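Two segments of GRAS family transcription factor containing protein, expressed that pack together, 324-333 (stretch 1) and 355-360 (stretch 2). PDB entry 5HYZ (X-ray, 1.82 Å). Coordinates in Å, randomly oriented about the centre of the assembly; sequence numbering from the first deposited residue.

Stretch 1 (324-333) EPVPLSNYAR
Stretch 2 (355-360) PPAFLS

Two chain segments can pack closely without exchanging a single direct hydrogen bond, provided that apolar side chains meet and water serves the backbone groups left between them. The GRAS family protein of entry 5HYZ offers a compact example in stretches 324-333 and 355-360, whose contact buries 323 Å² counted over both sides.

The first stretch begins extended. Pro-325 (phi/psi -63/144°) and Val-326 (-118/127°) lead into Pro-327 (-62/140°) and Leu-328 (-77/161°), after which the chain turns at Asn-330 (-54/-26°) and enters a helix at Ala-332. The second opens with Pro-355 (-79/152°) and a cis peptide bond before Pro-356 (-84/-30°); Ala-357 (-145/30°) then delivers the chain into a strand starting at Phe-358 (-84/147°) and running through Leu-359 (-123/130°) and Ser-360 (-126/144°). The register is set where the CA atoms of Pro-327 and Ala-357 lie 5.5 Å apart. The two chains run in the same general sense: Pro-325 meets Pro-356 before this point, and Leu-328 and Ala-332 meet Leu-359 after it.

The first pairing is ring against ring. Pro-325 is C-gamma exo and Pro-356 C-gamma endo, and both point their CB toward the partner stretch, so that CG of Pro-325 comes within 3.9 Å of CG of Pro-356. Ala-357 fills the centre. Its short side chain lets the backbones approach: CB lies 4.0 Å from O of Val-326, 4.3 Å from CB of Pro-325 and 4.3 Å from CA of Pro-327. The side chains of Val-326 (chi1 174°, t) and Pro-327 (C-gamma exo) start away from this contact, leaving mainly their backbone to face the alanine.

Leu-328 turns back toward the partner. With chi1 m (-65°) and chi2 t (173°), its extended arm carries CD1 to 3.6 Å from CB of Leu-359 and 3.9 Å from O of Ala-357. Leu-359 is buried and gives the largest covered area, 81 Å². Its t, p rotamer (-179°, 65°) brings CD2 to 4.3 Å from CB of Ala-332 and 4.1 Å from O of Ala-332. One leucine thus spans from a loop residue to the start of a helix, where the methyl group of Ala-332 is the side chain it meets. Strand alternation sends Phe-358 (m, chi2 -87°) away.

The helix start is held locally: N of Tyr-331, the N-cap residue, donates to OG of Ser-329 at 2.7 Å, with Ser-329 chi1 at 169° (t), and N of Ala-332 donates to O of Ser-329 at 3.0 Å.

Polar backbone groups between the stretches are joined by two waters. One lies 2.6 Å from O of Val-326 and 2.7 Å from O of Ala-357. The second accepts from N of Leu-328 at 2.8 Å and donates to O of Ala-357 at 3.1 Å. The carbonyl of Ala-357 therefore meets both waters, while its methyl group serves the apolar side of the same contact.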

# COMPACT_ATOMS: atom_id res chain seq x y z
N GLU A 324 2.14 30.38 -11.35
CA GLU A 324 2.67 29.84 -12.59
C GLU A 324 2.93 28.34 -12.38
O GLU A 324 3.24 27.93 -11.26
CB GLU A 324 3.97 30.56 -12.99
CG GLU A 324 5.14 30.15 -12.15
CD GLU A 324 6.41 30.95 -12.41
OE1 GLU A 324 6.36 31.95 -13.15
OE2 GLU A 324 7.47 30.55 -11.86
N PRO A 325 2.83 27.56 -13.44
CA PRO A 325 3.08 26.11 -13.35
C PRO A 325 4.51 25.81 -12.93
O PRO A 325 5.47 26.52 -13.27
CB PRO A 325 2.79 25.59 -14.77
CG PRO A 325 2.17 26.72 -15.52
CD PRO A 325 2.55 28.01 -14.82
N VAL A 326 4.65 24.75 -12.14
CA VAL A 326 5.96 24.23 -11.73
C VAL A 326 6.05 22.79 -12.29
O VAL A 326 5.19 21.96 -12.01
CB VAL A 326 6.10 24.23 -10.20
CG1 VAL A 326 7.40 23.54 -9.78
CG2 VAL A 326 6.05 25.71 -9.69
N PRO A 327 7.13 22.47 -13.04
CA PRO A 327 7.20 21.07 -13.55
C PRO A 327 7.26 20.05 -12.45
O PRO A 327 7.91 20.28 -11.44
CB PRO A 327 8.52 21.03 -14.33
CG PRO A 327 8.83 22.44 -14.65
CD PRO A 327 8.27 23.29 -13.50
N LEU A 328 6.57 18.92 -12.60
CA LEU A 328 6.72 17.91 -11.57
C LEU A 328 8.08 17.19 -11.77
O LEU A 328 8.71 17.26 -12.83
CB LEU A 328 5.56 16.93 -11.60
CG LEU A 328 4.21 17.57 -11.25
CD1 LEU A 328 3.00 16.59 -11.46
CD2 LEU A 328 4.18 18.13 -9.82
N SER A 329 8.49 16.55 -10.69
CA SER A 329 9.75 15.87 -10.54
C SER A 329 9.94 14.95 -11.69
O SER A 329 9.00 14.25 -12.16
CB SER A 329 9.76 15.05 -9.25
OG SER A 329 10.85 14.19 -9.17
N ASN A 330 11.20 14.88 -12.01
CA ASN A 330 11.70 13.85 -12.86
C ASN A 330 11.36 12.44 -12.40
O ASN A 330 11.42 11.53 -13.23
CB ASN A 330 13.23 14.01 -12.92
CG ASN A 330 13.65 15.38 -13.46
OD1 ASN A 330 12.81 16.12 -13.96
ND2 ASN A 330 14.94 15.72 -13.34
N TYR A 331 11.15 12.28 -11.07
CA TYR A 331 10.81 11.03 -10.43
C TYR A 331 9.34 10.93 -9.98
O TYR A 331 9.02 10.14 -9.11
CB TYR A 331 11.72 10.81 -9.22
CG TYR A 331 13.18 11.02 -9.58
CD1 TYR A 331 13.79 10.21 -10.55
CD2 TYR A 331 13.90 12.03 -9.03
CE1 TYR A 331 15.13 10.42 -10.94
CE2 TYR A 331 15.25 12.24 -9.40
CZ TYR A 331 15.85 11.44 -10.36
OH TYR A 331 17.18 11.62 -10.76
N ALA A 332 8.46 11.73 -10.59
CA ALA A 332 7.03 11.63 -10.27
C ALA A 332 6.39 10.54 -11.08
O ALA A 332 5.52 9.83 -10.57
CB ALA A 332 6.32 12.97 -10.52
N ARG A 333 6.79 10.36 -12.33
CA ARG A 333 6.19 9.26 -13.04
C ARG A 333 6.69 7.93 -12.48
O ARG A 333 5.90 6.97 -12.37
CB ARG A 333 6.45 9.35 -14.55
CG ARG A 333 5.81 8.18 -15.29
CD ARG A 333 6.01 8.24 -16.79
NE ARG A 333 5.12 9.22 -17.41
CZ ARG A 333 3.93 8.91 -17.91
NH1 ARG A 333 3.49 7.65 -17.83
NH2 ARG A 333 3.19 9.85 -18.47
N PRO A 355 -1.47 19.08 -20.37
CA PRO A 355 -0.66 20.29 -20.43
C PRO A 355 -1.12 21.42 -19.53
O PRO A 355 -2.31 21.57 -19.31
CB PRO A 355 -0.78 20.71 -21.92
CG PRO A 355 -2.11 20.21 -22.31
CD PRO A 355 -2.25 18.87 -21.61
N PRO A 356 -0.21 22.27 -19.08
CA PRO A 356 1.25 22.23 -19.33
C PRO A 356 2.04 21.30 -18.38
O PRO A 356 3.09 20.75 -18.74
CB PRO A 356 1.69 23.66 -19.09
CG PRO A 356 0.65 24.23 -18.15
CD PRO A 356 -0.65 23.55 -18.51
N ALA A 357 1.56 21.13 -17.15
CA ALA A 357 2.40 20.38 -16.23
C ALA A 357 1.62 19.54 -15.28
O ALA A 357 2.11 19.27 -14.16
CB ALA A 357 3.34 21.35 -15.46
N PHE A 358 0.44 19.08 -15.71
CA PHE A 358 -0.39 18.19 -14.88
C PHE A 358 0.01 16.73 -15.01
O PHE A 358 0.34 16.30 -16.11
CB PHE A 358 -1.87 18.25 -15.29
CG PHE A 358 -2.48 19.62 -15.10
CD1 PHE A 358 -3.04 19.97 -13.87
CD2 PHE A 358 -2.55 20.54 -16.18
CE1 PHE A 358 -3.66 21.23 -13.71
CE2 PHE A 358 -3.16 21.82 -16.01
CZ PHE A 358 -3.69 22.17 -14.80
N LEU A 359 -0.13 15.94 -13.94
CA LEU A 359 0.06 14.48 -14.06
C LEU A 359 -1.22 13.87 -13.59
O LEU A 359 -1.68 14.21 -12.52
CB LEU A 359 1.23 13.98 -13.22
CG LEU A 359 1.48 12.46 -13.35
CD1 LEU A 359 1.90 12.09 -14.76
CD2 LEU A 359 2.56 12.09 -12.39
N SER A 360 -1.83 12.96 -14.35
CA SER A 360 -3.12 12.45 -13.94
C SER A 360 -3.11 10.94 -13.88
O SER A 360 -2.49 10.26 -14.74
CB SER A 360 -4.20 12.97 -14.94
OG SER A 360 -5.49 12.60 -14.52
O HOH W 1 2.77 20.97 -12.15
O HOH W 2 4.91 18.17 -14.72